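Local coordinates for protein glycosyl hydrolase, family 38 (PDB 5KBP) that probably hydrolyses alpha-mannosidic linkages in carbohydrates, as a metal-binding alpha-mannosidase of glycosyl hydrolase family 38, at residues Arg19-Pro24 against Leu757-Tyr762; Arg303-Gln308 against Gly367-Phe372; Cys359-Val364 against Phe763-Ala768; Thr565-Asn570 against Arg752-Leu757. All blocks are in the same frame, centred on the assembly; numbering follows the deposited sequence.

Interaction 1. Residues Arg19-Pro24 against Leu757-Tyr762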
loop_
_atom_site.group_PDB
_atom_site.type_symbol
_atom_site.label_atom_id
_atom_site.label_comp_id
_atom_site.label_asym_id
_atom_site.label_seq_id
_atom_site.Cartn_x
_atom_site.Cartn_y
_atom_site.Cartn_z
ATOM N N ARG A 19 0.886 -11.830 -11.427
ATOM C CA ARG A 19 1.701 -11.136 -10.434
ATOM C C ARG A 19 1.071 -11.204 -9.048
ATOM O O ARG A 19 1.778 -11.323 -8.038
ATOM C CB ARG A 19 1.912 -9.685 -10.866
ATOM C CG ARG A 19 3.027 -8.961 -10.136
ATOM C CD ARG A 19 3.428 -7.704 -10.893
ATOM N NE ARG A 19 4.483 -6.960 -10.212
ATOM C CZ ARG A 19 4.263 -5.980 -9.343
ATOM N NH1 ARG A 19 3.021 -5.621 -9.045
ATOM N NH2 ARG A 19 5.284 -5.356 -8.774
ATOM N N GLU A 20 -0.256 -11.136 -8.979
ATOM C CA GLU A 20 -0.975 -11.262 -7.718
ATOM C C GLU A 20 -2.362 -11.810 -8.014
ATOM O O GLU A 20 -3.034 -11.332 -8.933
ATOM C CB GLU A 20 -1.063 -9.915 -6.992
ATOM C CG GLU A 20 -1.343 -8.736 -7.908
ATOM C CD GLU A 20 -1.165 -7.402 -7.209
ATOM O OE1 GLU A 20 -1.576 -6.369 -7.780
ATOM O OE2 GLU A 20 -0.615 -7.386 -6.089
ATOM N N TRP A 21 -2.780 -12.813 -7.242
ATOM C CA TRP A 21 -4.059 -13.469 -7.487
ATOM C C TRP A 21 -4.659 -14.024 -6.199
ATOM O O TRP A 21 -5.177 -13.264 -5.374
ATOM C CB TRP A 21 -3.890 -14.586 -8.521
ATOM C CG TRP A 21 -5.187 -15.117 -9.057
ATOM C CD1 TRP A 21 -6.427 -14.571 -8.897
ATOM C CD2 TRP A 21 -5.370 -16.305 -9.836
ATOM N NE1 TRP A 21 -7.371 -15.343 -9.530
ATOM C CE2 TRP A 21 -6.747 -16.413 -10.115
ATOM C CE3 TRP A 21 -4.503 -17.286 -10.327
ATOM C CZ2 TRP A 21 -7.276 -17.465 -10.861
ATOM C CZ3 TRP A 21 -5.031 -18.327 -11.067
ATOM C CH2 TRP A 21 -6.403 -18.409 -11.327
ATOM N N TYR A 22 -4.602 -15.346 -6.020
ATOM C CA TYR A 22 -5.231 -15.987 -4.871
ATOM C C TYR A 22 -4.383 -15.914 -3.608
ATOM O O TYR A 22 -4.883 -16.242 -2.526
ATOM C CB TYR A 22 -5.560 -17.450 -5.188
ATOM C CG TYR A 22 -4.396 -18.265 -5.710
ATOM C CD1 TYR A 22 -4.106 -18.308 -7.067
ATOM C CD2 TYR A 22 -3.599 -19.008 -4.847
ATOM C CE1 TYR A 22 -3.050 -19.056 -7.551
ATOM C CE2 TYR A 22 -2.537 -19.760 -5.324
ATOM C CZ TYR A 22 -2.268 -19.780 -6.677
ATOM O OH TYR A 22 -1.218 -20.524 -7.161
ATOM N N LEU A 23 -3.129 -15.505 -3.716
ATOM C CA LEU A 23 -2.267 -15.259 -2.575
ATOM C C LEU A 23 -1.976 -13.770 -2.451
ATOM O O LEU A 23 -2.132 -13.015 -3.418
ATOM C CB LEU A 23 -0.946 -16.029 -2.716
ATOM C CG LEU A 23 -0.982 -17.547 -2.548
ATOM C CD1 LEU A 23 0.384 -18.146 -2.845
ATOM C CD2 LEU A 23 -1.435 -17.902 -1.142
ATOM N N PRO A 24 -1.571 -13.301 -1.269
ATOM C CA PRO A 24 -1.041 -11.938 -1.175
ATOM C C PRO A 24 0.148 -11.772 -2.110
ATOM O O PRO A 24 0.820 -12.744 -2.468
ATOM C CB PRO A 24 -0.629 -11.815 0.295
ATOM C CG PRO A 24 -1.497 -12.799 1.008
ATOM C CD PRO A 24 -1.665 -13.949 0.051
ATOM N N LEU A 757 -13.829 -15.302 -4.402
ATOM C CA LEU A 757 -13.080 -15.100 -5.638
ATOM C C LEU A 757 -13.649 -15.956 -6.762
ATOM O O LEU A 757 -13.997 -15.444 -7.832
ATOM C CB LEU A 757 -11.598 -15.414 -5.405
ATOM C CG LEU A 757 -10.570 -15.205 -6.527
ATOM C CD1 LEU A 757 -9.206 -14.919 -5.927
ATOM C CD2 LEU A 757 -10.475 -16.404 -7.470
ATOM N N GLY A 758 -13.749 -17.265 -6.536
ATOM C CA GLY A 758 -14.272 -18.183 -7.528
ATOM C C GLY A 758 -13.204 -19.022 -8.198
ATOM O O GLY A 758 -12.214 -19.406 -7.566
ATOM N N ASP A 759 -13.410 -19.325 -9.480
ATOM C CA ASP A 759 -12.431 -20.005 -10.337
ATOM C C ASP A 759 -12.138 -21.388 -9.765
ATOM O O ASP A 759 -13.089 -22.163 -9.563
ATOM C CB ASP A 759 -11.218 -19.089 -10.522
ATOM C CG ASP A 759 -10.373 -19.477 -11.720
ATOM O OD1 ASP A 759 -10.697 -19.038 -12.844
ATOM O OD2 ASP A 759 -9.384 -20.220 -11.542
ATOM N N TRP A 760 -10.884 -21.740 -9.483
ATOM C CA TRP A 760 -10.491 -23.120 -9.228
ATOM C C TRP A 760 -10.621 -23.546 -7.770
ATOM O O TRP A 760 -10.234 -24.672 -7.439
ATOM C CB TRP A 760 -9.047 -23.349 -9.696
ATOM C CG TRP A 760 -8.028 -22.497 -8.988
ATOM C CD1 TRP A 760 -7.653 -21.228 -9.319
ATOM C CD2 TRP A 760 -7.248 -22.859 -7.841
ATOM N NE1 TRP A 760 -6.694 -20.776 -8.445
ATOM C CE2 TRP A 760 -6.427 -21.758 -7.529
ATOM C CE3 TRP A 760 -7.168 -24.007 -7.045
ATOM C CZ2 TRP A 760 -5.536 -21.770 -6.457
ATOM C CZ3 TRP A 760 -6.284 -24.016 -5.980
ATOM C CH2 TRP A 760 -5.481 -22.906 -5.696
ATOM N N GLY A 761 -11.152 -22.702 -6.898
ATOM C CA GLY A 761 -11.266 -23.091 -5.508
ATOM C C GLY A 761 -12.170 -22.154 -4.743
ATOM O O GLY A 761 -12.878 -21.329 -5.323
ATOM N N TYR A 762 -12.141 -22.302 -3.420
ATOM C CA TYR A 762 -12.886 -21.434 -2.518
ATOM C C TYR A 762 -11.923 -20.443 -1.878
ATOM O O TYR A 762 -11.029 -20.837 -1.120
ATOM C CB TYR A 762 -13.615 -22.238 -1.441
ATOM C CG TYR A 762 -14.176 -21.373 -0.334
ATOM C CD1 TYR A 762 -15.145 -20.415 -0.600
ATOM C CD2 TYR A 762 -13.735 -21.514 0.976
ATOM C CE1 TYR A 762 -15.659 -19.619 0.408
ATOM C CE2 TYR A 762 -14.246 -20.722 1.991
ATOM C CZ TYR A 762 -15.207 -19.777 1.701
ATOM O OH TYR A 762 -15.718 -18.987 2.706
#
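Asp759 OD2 is a carboxylate oxygen at the rim of a largely aromatic contact, 3.5 Å from Trp21 CH2 at the edge of the indole and near its plane; it also sits in the plane of the Trp760 ring, at its edge. The negative oxygen probably interacts favourably with the partly positive C-H rims, without a hydrogen bond across the segments. Trp760 CG lies between the backbone N and the carbonyl carbon (chi1 61°), which helps direct the ring edge toward two aromatic faces. Trp760 CZ2 stands over the centre of the Tyr22 ring, 3.5 Å above the plane, in a T-shaped pair with planes at 85°. The pyrrole edge leans on the face of Trp21 in an offset edge-to-face pair, centroids 5.1 Å apart. Trp760 NE1 is thereby buried with no hydrogen-bonding partner in the model. Leu757 adds an aliphatic contact, its CD2 3.9 Å from Trp21 NE1, which makes a weak hydrogen bond to Tyr572. A type II' turn from Gly758 to Gly761 puts Asp759 and Trp760 at its corners. Arg482 and Tyr474 of the second subunit engage Trp760 by cation-pi and edge-to-face contacts. The cluster joins the loop between strand 7-13 and helix 25-45 to that between strands 745-753 and 772-783.

Interaction 2. Residues Arg303-Gln308 against Gly367-Phe372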
loop_
_atom_site.group_PDB
_atom_site.type_symbol
_atom_site.label_atom_id
_atom_site.label_comp_id
_atom_site.label_asym_id
_atom_site.label_seq_id
_atom_site.Cartn_x
_atom_site.Cartn_y
_atom_site.Cartn_z
ATOM N N ARG A 303 -15.746 -5.034 -7.742
ATOM C CA ARG A 303 -14.990 -4.018 -7.009
ATOM C C ARG A 303 -14.891 -2.722 -7.819
ATOM O O ARG A 303 -13.836 -2.343 -8.326
ATOM C CB ARG A 303 -13.600 -4.540 -6.637
ATOM C CG ARG A 303 -13.603 -5.807 -5.795
ATOM C CD ARG A 303 -12.183 -6.269 -5.515
ATOM N NE ARG A 303 -12.130 -7.511 -4.749
ATOM C CZ ARG A 303 -11.923 -7.577 -3.438
ATOM N NH1 ARG A 303 -11.749 -6.468 -2.731
ATOM N NH2 ARG A 303 -11.885 -8.756 -2.831
ATOM N N VAL A 304 -16.038 -2.047 -7.917
ATOM C CA VAL A 304 -16.154 -0.880 -8.790
ATOM C C VAL A 304 -15.212 0.237 -8.356
ATOM O O VAL A 304 -14.794 1.062 -9.178
ATOM C CB VAL A 304 -17.621 -0.404 -8.838
ATOM C CG1 VAL A 304 -18.088 0.039 -7.458
ATOM C CG2 VAL A 304 -17.798 0.710 -9.864
ATOM N N TYR A 305 -14.849 0.278 -7.070
ATOM C CA TYR A 305 -13.948 1.323 -6.594
ATOM C C TYR A 305 -12.581 1.231 -7.258
ATOM O O TYR A 305 -11.911 2.255 -7.441
ATOM C CB TYR A 305 -13.813 1.255 -5.072
ATOM C CG TYR A 305 -13.275 -0.057 -4.543
ATOM C CD1 TYR A 305 -14.131 -1.103 -4.225
ATOM C CD2 TYR A 305 -11.912 -0.244 -4.346
ATOM C CE1 TYR A 305 -13.646 -2.301 -3.734
ATOM C CE2 TYR A 305 -11.418 -1.439 -3.857
ATOM C CZ TYR A 305 -12.289 -2.463 -3.552
ATOM O OH TYR A 305 -11.802 -3.654 -3.064
ATOM N N LEU A 306 -12.149 0.022 -7.623
ATOM C CA LEU A 306 -10.918 -0.123 -8.392
ATOM C C LEU A 306 -11.051 0.537 -9.758
ATOM O O LEU A 306 -10.150 1.254 -10.208
ATOM C CB LEU A 306 -10.567 -1.605 -8.549
ATOM C CG LEU A 306 -10.230 -2.410 -7.296
ATOM C CD1 LEU A 306 -10.072 -3.878 -7.648
ATOM C CD2 LEU A 306 -8.970 -1.882 -6.636
ATOM N N LYS A 307 -12.178 0.301 -10.437
ATOM C CA LYS A 307 -12.388 0.884 -11.757
ATOM C C LYS A 307 -12.526 2.398 -11.675
ATOM O O LYS A 307 -12.080 3.117 -12.576
ATOM C CB LYS A 307 -13.625 0.271 -12.416
ATOM C CG LYS A 307 -13.394 -1.076 -13.092
ATOM C CD LYS A 307 -13.245 -2.209 -12.094
ATOM C CE LYS A 307 -13.222 -3.550 -12.803
ATOM N NZ LYS A 307 -13.019 -4.673 -11.848
ATOM N N GLN A 308 -13.146 2.902 -10.605
ATOM C CA GLN A 308 -13.278 4.345 -10.439
ATOM C C GLN A 308 -11.918 4.997 -10.220
ATOM O O GLN A 308 -11.613 6.034 -10.821
ATOM C CB GLN A 308 -14.221 4.655 -9.277
ATOM C CG GLN A 308 -15.672 4.299 -9.552
ATOM C CD GLN A 308 -16.586 4.619 -8.386
ATOM O OE1 GLN A 308 -16.216 4.446 -7.224
ATOM N NE2 GLN A 308 -17.786 5.094 -8.691
ATOM N N GLY A 367 -3.707 -3.591 -1.559
ATOM C CA GLY A 367 -2.417 -3.144 -2.055
ATOM C C GLY A 367 -2.519 -2.360 -3.346
ATOM O O GLY A 367 -1.673 -1.507 -3.625
ATOM N N MET A 368 -3.545 -2.640 -4.155
ATOM C CA MET A 368 -3.776 -1.852 -5.361
ATOM C C MET A 368 -4.183 -0.426 -5.021
ATOM O O MET A 368 -3.821 0.510 -5.743
ATOM C CB MET A 368 -4.851 -2.507 -6.231
ATOM C CG MET A 368 -4.464 -3.849 -6.818
ATOM S SD MET A 368 -5.784 -4.524 -7.843
ATOM C CE MET A 368 -5.988 -3.202 -9.037
ATOM N N MET A 369 -4.945 -0.243 -3.939
ATOM C CA MET A 369 -5.334 1.100 -3.526
ATOM C C MET A 369 -4.117 1.945 -3.178
ATOM O O MET A 369 -4.081 3.146 -3.472
ATOM C CB MET A 369 -6.292 1.027 -2.337
ATOM C CG MET A 369 -7.705 0.573 -2.680
ATOM S SD MET A 369 -8.697 1.850 -3.481
ATOM C CE MET A 369 -8.546 1.384 -5.194
ATOM N N THR A 370 -3.105 1.335 -2.555
ATOM C CA THR A 370 -1.874 2.061 -2.260
ATOM C C THR A 370 -1.179 2.498 -3.543
ATOM O O THR A 370 -0.699 3.634 -3.643
ATOM C CB THR A 370 -0.941 1.197 -1.409
ATOM O OG1 THR A 370 -1.533 0.968 -0.125
ATOM C CG2 THR A 370 0.409 1.880 -1.224
ATOM N N ARG A 371 -1.125 1.612 -4.540
ATOM C CA ARG A 371 -0.545 1.980 -5.828
ATOM C C ARG A 371 -1.342 3.097 -6.489
ATOM O O ARG A 371 -0.764 4.021 -7.073
ATOM C CB ARG A 371 -0.480 0.761 -6.747
ATOM C CG ARG A 371 0.290 -0.425 -6.184
ATOM C CD ARG A 371 0.623 -1.410 -7.293
ATOM N NE ARG A 371 1.221 -2.644 -6.791
ATOM C CZ ARG A 371 0.559 -3.787 -6.643
ATOM N NH1 ARG A 371 1.184 -4.863 -6.184
ATOM N NH2 ARG A 371 -0.727 -3.856 -6.957
ATOM N N PHE A 372 -2.673 3.024 -6.413
ATOM C CA PHE A 372 -3.513 4.077 -6.976
ATOM C C PHE A 372 -3.251 5.413 -6.290
ATOM O O PHE A 372 -3.111 6.446 -6.953
ATOM C CB PHE A 372 -4.987 3.689 -6.857
ATOM C CG PHE A 372 -5.484 2.834 -7.988
ATOM C CD1 PHE A 372 -5.204 3.170 -9.301
ATOM C CD2 PHE A 372 -6.229 1.692 -7.739
ATOM C CE1 PHE A 372 -5.659 2.386 -10.342
ATOM C CE2 PHE A 372 -6.688 0.906 -8.776
ATOM C CZ PHE A 372 -6.403 1.253 -10.080
#
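Leu306 CD2 is met by three side chains of the neighbouring helix, with Met369 CE 3.6 Å away, Met368 CE at 4.0 Å and Phe372 CE2 at 4.2 Å. One leucine methyl thus meets two methionine methyls and a ring carbon. Phe372 also brings CZ to 3.7 Å from the backbone Leu306 O. Met369 CE reaches Tyr305 as well, 3.8 Å from CD2 at the edge of the phenol and near its plane. The sulfur accompanies it in a Met-aromatic contact, SD lying 5.2 Å from the ring centroid and 76° off the ring normal. The bend at chi2 (-76°) places SD at this edge, and a further bend at chi3 places CE against Leu306 CD2. A second shell holds the Tyr305 hydroxyl: Arg303 NH1 donates to Tyr305 OH over 2.8 Å, with the hydroxyl in the guanidinium plane. That arginine is itself held by salt bridges to Glu571 and Asp362. The two helix segments run nearly parallel, their axes 16° apart, and bury apolar side chains within the helical middle domain. Helix 304-332 also packs on strand 772-783, where Val304 and Tyr305 touch Tyr774, while helix 362-393 meets the second subunit through a hydrogen bond between the two copies of Thr370.

Interaction 3. Residues Cys359-Val364 against Phe763-Ala768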
loop_
_atom_site.group_PDB
_atom_site.type_symbol
_atom_site.label_atom_id
_atom_site.label_comp_id
_atom_site.label_asym_id
_atom_site.label_seq_id
_atom_site.Cartn_x
_atom_site.Cartn_y
_atom_site.Cartn_z
ATOM N N CYS A 359 -10.536 -9.763 -9.343
ATOM C CA CYS A 359 -10.731 -11.187 -9.096
ATOM C C CYS A 359 -9.559 -11.788 -8.324
ATOM O O CYS A 359 -9.080 -12.879 -8.635
ATOM C CB CYS A 359 -10.949 -11.934 -10.407
ATOM S SG CYS A 359 -9.626 -11.722 -11.617
ATOM N N SER A 360 -9.086 -11.076 -7.308
ATOM C CA SER A 360 -8.037 -11.544 -6.414
ATOM C C SER A 360 -8.577 -11.559 -4.984
ATOM O O SER A 360 -9.754 -11.276 -4.740
ATOM C CB SER A 360 -6.789 -10.666 -6.543
ATOM O OG SER A 360 -6.224 -10.770 -7.837
ATOM N N VAL A 361 -7.707 -11.890 -4.033
ATOM C CA VAL A 361 -8.094 -11.908 -2.627
ATOM C C VAL A 361 -7.975 -10.499 -2.058
ATOM O O VAL A 361 -7.387 -9.613 -2.689
ATOM C CB VAL A 361 -7.249 -12.915 -1.826
ATOM C CG1 VAL A 361 -7.636 -14.339 -2.200
ATOM C CG2 VAL A 361 -5.772 -12.686 -2.080
ATOM N N ASP A 362 -8.533 -10.289 -0.861
ATOM C CA ASP A 362 -8.663 -8.936 -0.318
ATOM C C ASP A 362 -7.312 -8.251 -0.162
ATOM O O ASP A 362 -7.191 -7.044 -0.403
ATOM C CB ASP A 362 -9.388 -8.975 1.026
ATOM C CG ASP A 362 -10.825 -9.432 0.901
ATOM O OD1 ASP A 362 -11.312 -9.571 -0.240
ATOM O OD2 ASP A 362 -11.469 -9.638 1.948
ATOM N N GLU A 363 -6.285 -8.999 0.252
ATOM C CA GLU A 363 -4.980 -8.389 0.485
ATOM C C GLU A 363 -4.407 -7.790 -0.789
ATOM O O GLU A 363 -3.723 -6.760 -0.739
ATOM C CB GLU A 363 -4.008 -9.417 1.066
ATOM C CG GLU A 363 -4.407 -9.977 2.424
ATOM C CD GLU A 363 -5.452 -11.072 2.325
ATOM O OE1 GLU A 363 -6.368 -11.101 3.174
ATOM O OE2 GLU A 363 -5.360 -11.899 1.394
ATOM N N VAL A 364 -4.678 -8.414 -1.937
ATOM C CA VAL A 364 -4.160 -7.910 -3.205
ATOM C C VAL A 364 -4.759 -6.546 -3.520
ATOM O O VAL A 364 -4.049 -5.606 -3.900
ATOM C CB VAL A 364 -4.435 -8.919 -4.335
ATOM C CG1 VAL A 364 -4.195 -8.274 -5.689
ATOM C CG2 VAL A 364 -3.573 -10.163 -4.168
ATOM N N PHE A 763 -12.109 -19.162 -2.185
ATOM C CA PHE A 763 -11.326 -18.078 -1.596
ATOM C C PHE A 763 -12.309 -17.000 -1.155
ATOM O O PHE A 763 -12.816 -16.239 -1.985
ATOM C CB PHE A 763 -10.301 -17.528 -2.583
ATOM C CG PHE A 763 -9.375 -18.569 -3.144
ATOM C CD1 PHE A 763 -9.704 -19.254 -4.303
ATOM C CD2 PHE A 763 -8.175 -18.860 -2.516
ATOM C CE1 PHE A 763 -8.854 -20.210 -4.824
ATOM C CE2 PHE A 763 -7.322 -19.815 -3.033
ATOM C CZ PHE A 763 -7.663 -20.491 -4.187
ATOM N N ALA A 764 -12.585 -16.945 0.145
ATOM C CA ALA A 764 -13.499 -15.944 0.676
ATOM C C ALA A 764 -12.914 -14.549 0.499
ATOM O O ALA A 764 -11.759 -14.296 0.857
ATOM C CB ALA A 764 -13.787 -16.217 2.152
ATOM N N THR A 765 -13.713 -13.647 -0.068
ATOM C CA THR A 765 -13.321 -12.257 -0.303
ATOM C C THR A 765 -14.430 -11.357 0.227
ATOM O O THR A 765 -15.247 -10.835 -0.544
ATOM C CB THR A 765 -13.049 -11.997 -1.786
ATOM O OG1 THR A 765 -14.169 -12.436 -2.568
ATOM C CG2 THR A 765 -11.800 -12.742 -2.238
ATOM N N PRO A 766 -14.494 -11.161 1.548
ATOM C CA PRO A 766 -15.569 -10.325 2.107
ATOM C C PRO A 766 -15.486 -8.867 1.690
ATOM O O PRO A 766 -16.525 -8.201 1.607
ATOM C CB PRO A 766 -15.392 -10.491 3.623
ATOM C CG PRO A 766 -13.968 -10.916 3.796
ATOM C CD PRO A 766 -13.662 -11.767 2.602
ATOM N N GLU A 767 -14.287 -8.345 1.425
ATOM C CA GLU A 767 -14.172 -6.965 0.969
ATOM C C GLU A 767 -14.602 -6.789 -0.482
ATOM O O GLU A 767 -14.691 -5.649 -0.950
ATOM C CB GLU A 767 -12.741 -6.462 1.162
ATOM C CG GLU A 767 -12.369 -6.264 2.623
ATOM C CD GLU A 767 -10.943 -5.789 2.806
ATOM O OE1 GLU A 767 -10.583 -5.415 3.941
ATOM O OE2 GLU A 767 -10.182 -5.793 1.816
ATOM N N ALA A 768 -14.863 -7.884 -1.200
ATOM C CA ALA A 768 -15.499 -7.799 -2.508
ATOM C C ALA A 768 -16.975 -7.442 -2.411
ATOM O O ALA A 768 -17.604 -7.188 -3.444
ATOM C CB ALA A 768 -15.335 -9.119 -3.262
HETATM O O HOH W 1 -9.525 -12.235 0.713
#
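Asp362 and Glu767 both carry CG anti to the carbonyl carbon and beside the backbone N (chi1 -66° and -70°), and from these positions their side chains meet. Asp362 OD2 accepts the backbone N-H of Glu767 over 3.1 Å in a nearly straight bond of 166°, the donor lying above the carboxylate plane. Pro766 CD presses on the same oxygen, 3.1 Å from OD2. The other oxygen, Asp362 OD1, rests against Thr765 CA at 3.4 Å and is paired with Arg303 in a salt bridge. Glu767 extends across the aspartate, bringing OE2 within 3.4 Å of Asp362 CB. This places two carboxylates close together, with OD2 and OE2 4.1 Å apart; the repulsion is probably eased by Arg303 on one group and by Arg366, which forms a salt bridge with Glu767, on the other. A water links the backbones, accepting from Asp362 N at 2.7 Å and donating to Ala764 O. Alongside, Thr765 CG2 packs on Ser360 O and on Val361 CA, while Val361 CG1 touches Phe763 CB at 4.2 Å. Val361 is the N-cap residue of helix 362-393, and the contact joins the start of this helix to the loop that leaves strand 745-753 and passes through a short 3-10 segment into strand 772-783.

Interaction 4. Residues Thr565-Asn570 against Arg752-Leu757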
loop_
_atom_site.group_PDB
_atom_site.type_symbol
_atom_site.label_atom_id
_atom_site.label_comp_id
_atom_site.label_asym_id
_atom_site.label_seq_id
_atom_site.Cartn_x
_atom_site.Cartn_y
_atom_site.Cartn_z
ATOM N N THR A 565 -30.853 -6.633 -7.805
ATOM C CA THR A 565 -31.117 -8.062 -7.779
ATOM C C THR A 565 -30.039 -8.749 -6.956
ATOM O O THR A 565 -28.986 -8.176 -6.672
ATOM C CB THR A 565 -31.152 -8.672 -9.191
ATOM O OG1 THR A 565 -29.832 -8.668 -9.746
ATOM C CG2 THR A 565 -32.079 -7.881 -10.100
ATOM N N GLY A 566 -30.316 -9.993 -6.577
ATOM C CA GLY A 566 -29.323 -10.784 -5.886
ATOM C C GLY A 566 -28.216 -11.248 -6.813
ATOM O O GLY A 566 -28.348 -11.268 -8.037
ATOM N N ASP A 567 -27.093 -11.623 -6.208
ATOM C CA ASP A 567 -25.959 -12.143 -6.968
ATOM C C ASP A 567 -25.241 -13.158 -6.093
ATOM O O ASP A 567 -24.629 -12.789 -5.085
ATOM C CB ASP A 567 -25.019 -11.023 -7.402
ATOM C CG ASP A 567 -23.840 -11.532 -8.211
ATOM O OD1 ASP A 567 -23.896 -12.682 -8.694
ATOM O OD2 ASP A 567 -22.860 -10.776 -8.376
ATOM N N ILE A 568 -25.317 -14.430 -6.478
ATOM C CA ILE A 568 -24.670 -15.501 -5.731
ATOM C C ILE A 568 -23.556 -16.096 -6.580
ATOM O O ILE A 568 -23.282 -17.301 -6.518
ATOM C CB ILE A 568 -25.686 -16.576 -5.300
ATOM C CG1 ILE A 568 -26.454 -17.107 -6.512
ATOM C CG2 ILE A 568 -26.647 -16.010 -4.262
ATOM C CD1 ILE A 568 -27.422 -18.219 -6.175
ATOM N N GLY A 569 -22.904 -15.254 -7.378
ATOM C CA GLY A 569 -21.790 -15.697 -8.190
ATOM C C GLY A 569 -20.452 -15.492 -7.510
ATOM O O GLY A 569 -20.255 -15.913 -6.365
ATOM N N ASN A 570 -19.523 -14.844 -8.207
ATOM C CA ASN A 570 -18.194 -14.579 -7.673
ATOM C C ASN A 570 -17.659 -13.306 -8.321
ATOM O O ASN A 570 -18.382 -12.595 -9.024
ATOM C CB ASN A 570 -17.276 -15.787 -7.900
ATOM C CG ASN A 570 -17.320 -16.294 -9.330
ATOM O OD1 ASN A 570 -17.308 -15.512 -10.281
ATOM N ND2 ASN A 570 -17.381 -17.610 -9.488
ATOM N N ARG A 752 -21.512 -4.200 -7.852
ATOM C CA ARG A 752 -21.825 -5.622 -7.759
ATOM C C ARG A 752 -21.026 -6.213 -6.610
ATOM O O ARG A 752 -19.801 -6.063 -6.565
ATOM C CB ARG A 752 -21.514 -6.351 -9.069
ATOM C CG ARG A 752 -22.031 -7.779 -9.115
ATOM C CD ARG A 752 -21.846 -8.402 -10.490
ATOM N NE ARG A 752 -20.444 -8.686 -10.782
ATOM C CZ ARG A 752 -19.842 -9.833 -10.486
ATOM N NH1 ARG A 752 -18.563 -10.013 -10.786
ATOM N NH2 ARG A 752 -20.521 -10.800 -9.887
ATOM N N CYS A 753 -21.715 -6.886 -5.692
ATOM C CA CYS A 753 -21.133 -7.325 -4.431
ATOM C C CYS A 753 -21.209 -8.842 -4.328
ATOM O O CYS A 753 -22.298 -9.419 -4.405
ATOM C CB CYS A 753 -21.857 -6.669 -3.254
ATOM S SG CYS A 753 -22.158 -4.893 -3.478
ATOM N N VAL A 754 -20.053 -9.482 -4.147
ATOM C CA VAL A 754 -19.955 -10.927 -3.989
ATOM C C VAL A 754 -19.031 -11.222 -2.814
ATOM O O VAL A 754 -18.394 -10.329 -2.255
ATOM C CB VAL A 754 -19.451 -11.622 -5.268
ATOM C CG1 VAL A 754 -20.521 -11.574 -6.348
ATOM C CG2 VAL A 754 -18.168 -10.964 -5.752
ATOM N N GLY A 755 -18.957 -12.499 -2.444
ATOM C CA GLY A 755 -18.215 -12.879 -1.257
ATOM C C GLY A 755 -17.045 -13.820 -1.472
ATOM O O GLY A 755 -16.310 -14.119 -0.526
ATOM N N GLU A 756 -16.853 -14.296 -2.702
ATOM C CA GLU A 756 -15.790 -15.247 -2.991
ATOM C C GLU A 756 -15.087 -14.868 -4.286
ATOM O O GLU A 756 -15.661 -14.206 -5.155
ATOM C CB GLU A 756 -16.320 -16.682 -3.104
ATOM C CG GLU A 756 -17.307 -16.886 -4.241
ATOM C CD GLU A 756 -17.508 -18.347 -4.584
ATOM O OE1 GLU A 756 -16.734 -19.188 -4.079
ATOM O OE2 GLU A 756 -18.435 -18.655 -5.361
ATOM N N LEU A 757 -13.829 -15.302 -4.402
ATOM C CA LEU A 757 -13.080 -15.100 -5.638
ATOM C C LEU A 757 -13.649 -15.956 -6.762
ATOM O O LEU A 757 -13.997 -15.444 -7.832
ATOM C CB LEU A 757 -11.598 -15.414 -5.405
ATOM C CG LEU A 757 -10.570 -15.205 -6.527
ATOM C CD1 LEU A 757 -9.206 -14.919 -5.927
ATOM C CD2 LEU A 757 -10.475 -16.404 -7.470
#
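Charge pairing and hydrogen bonding both centre on Arg752, whose NH2 forms a salt bridge with Asp567 OD2 at 2.8 Å, using the syn lone pair of the oxygen. The bend at chi3 (71°) turns NE so that the guanidinium beyond it can lie beside Asp567 and Asn570. Two end nitrogens then grip one backbone oxygen: Asn570 O takes bonds from NH2 at 2.9 Å and from NH1 at 3.1 Å, the former nearly along the C=O axis. Ser301 and the backbone O of Asn298 engage NE and NH1. Within segment 565-570, Asp567 OD1 accepts from Gly569 N over 3.1 Å, an Asx turn that helps shape the chain between Asp567 and Asn570. Van der Waals packing fills the rest. Val754 CG1 lies 3.2 Å from Asp567 OD2, its CG2 packs 3.5 Å from Asn570 C, and Asn570 CB touches Leu757 O at 3.3 Å. Glu756 OE2 approaches Gly569 O at 3.4 Å; these are two acceptors and form no bond, and OE2 is paired with Arg633 instead. The contact joins the loops that follow strands 555-566 and 745-753 of the C-terminal beta domain. Every touching residue is buried, and the guanidinium is matched by one carboxylate, carbonyl oxygens and the Ser301 hydroxyl, an environment consistent with a protonated arginine and an ionised aspartate held away from solvent.

In the fold
From the N terminus, interaction 1 opens first, at the loop after strand 7-13, and closes only at residues 757-762. Interaction 2 nests inside it, closing a mostly helical loop of 58 residues and pairing helices 304-332 and 362-393. Interaction 3 starts before that loop closes and ends after interaction 1, crossing both. Interaction 4 follows interaction 2 in series, nests within interactions 1 and 3, and shares Leu757 with interaction 1. From the end of strand 745-753 onward the chain meets loop 565-570, the N-terminal domain and the start of helix 362-393 in turn. The salt bridge Glu20-Arg371 connects interactions 1 and 2, and Arg303 links interactions 2 and 3, tying N-terminal, middle and C-terminal regions together.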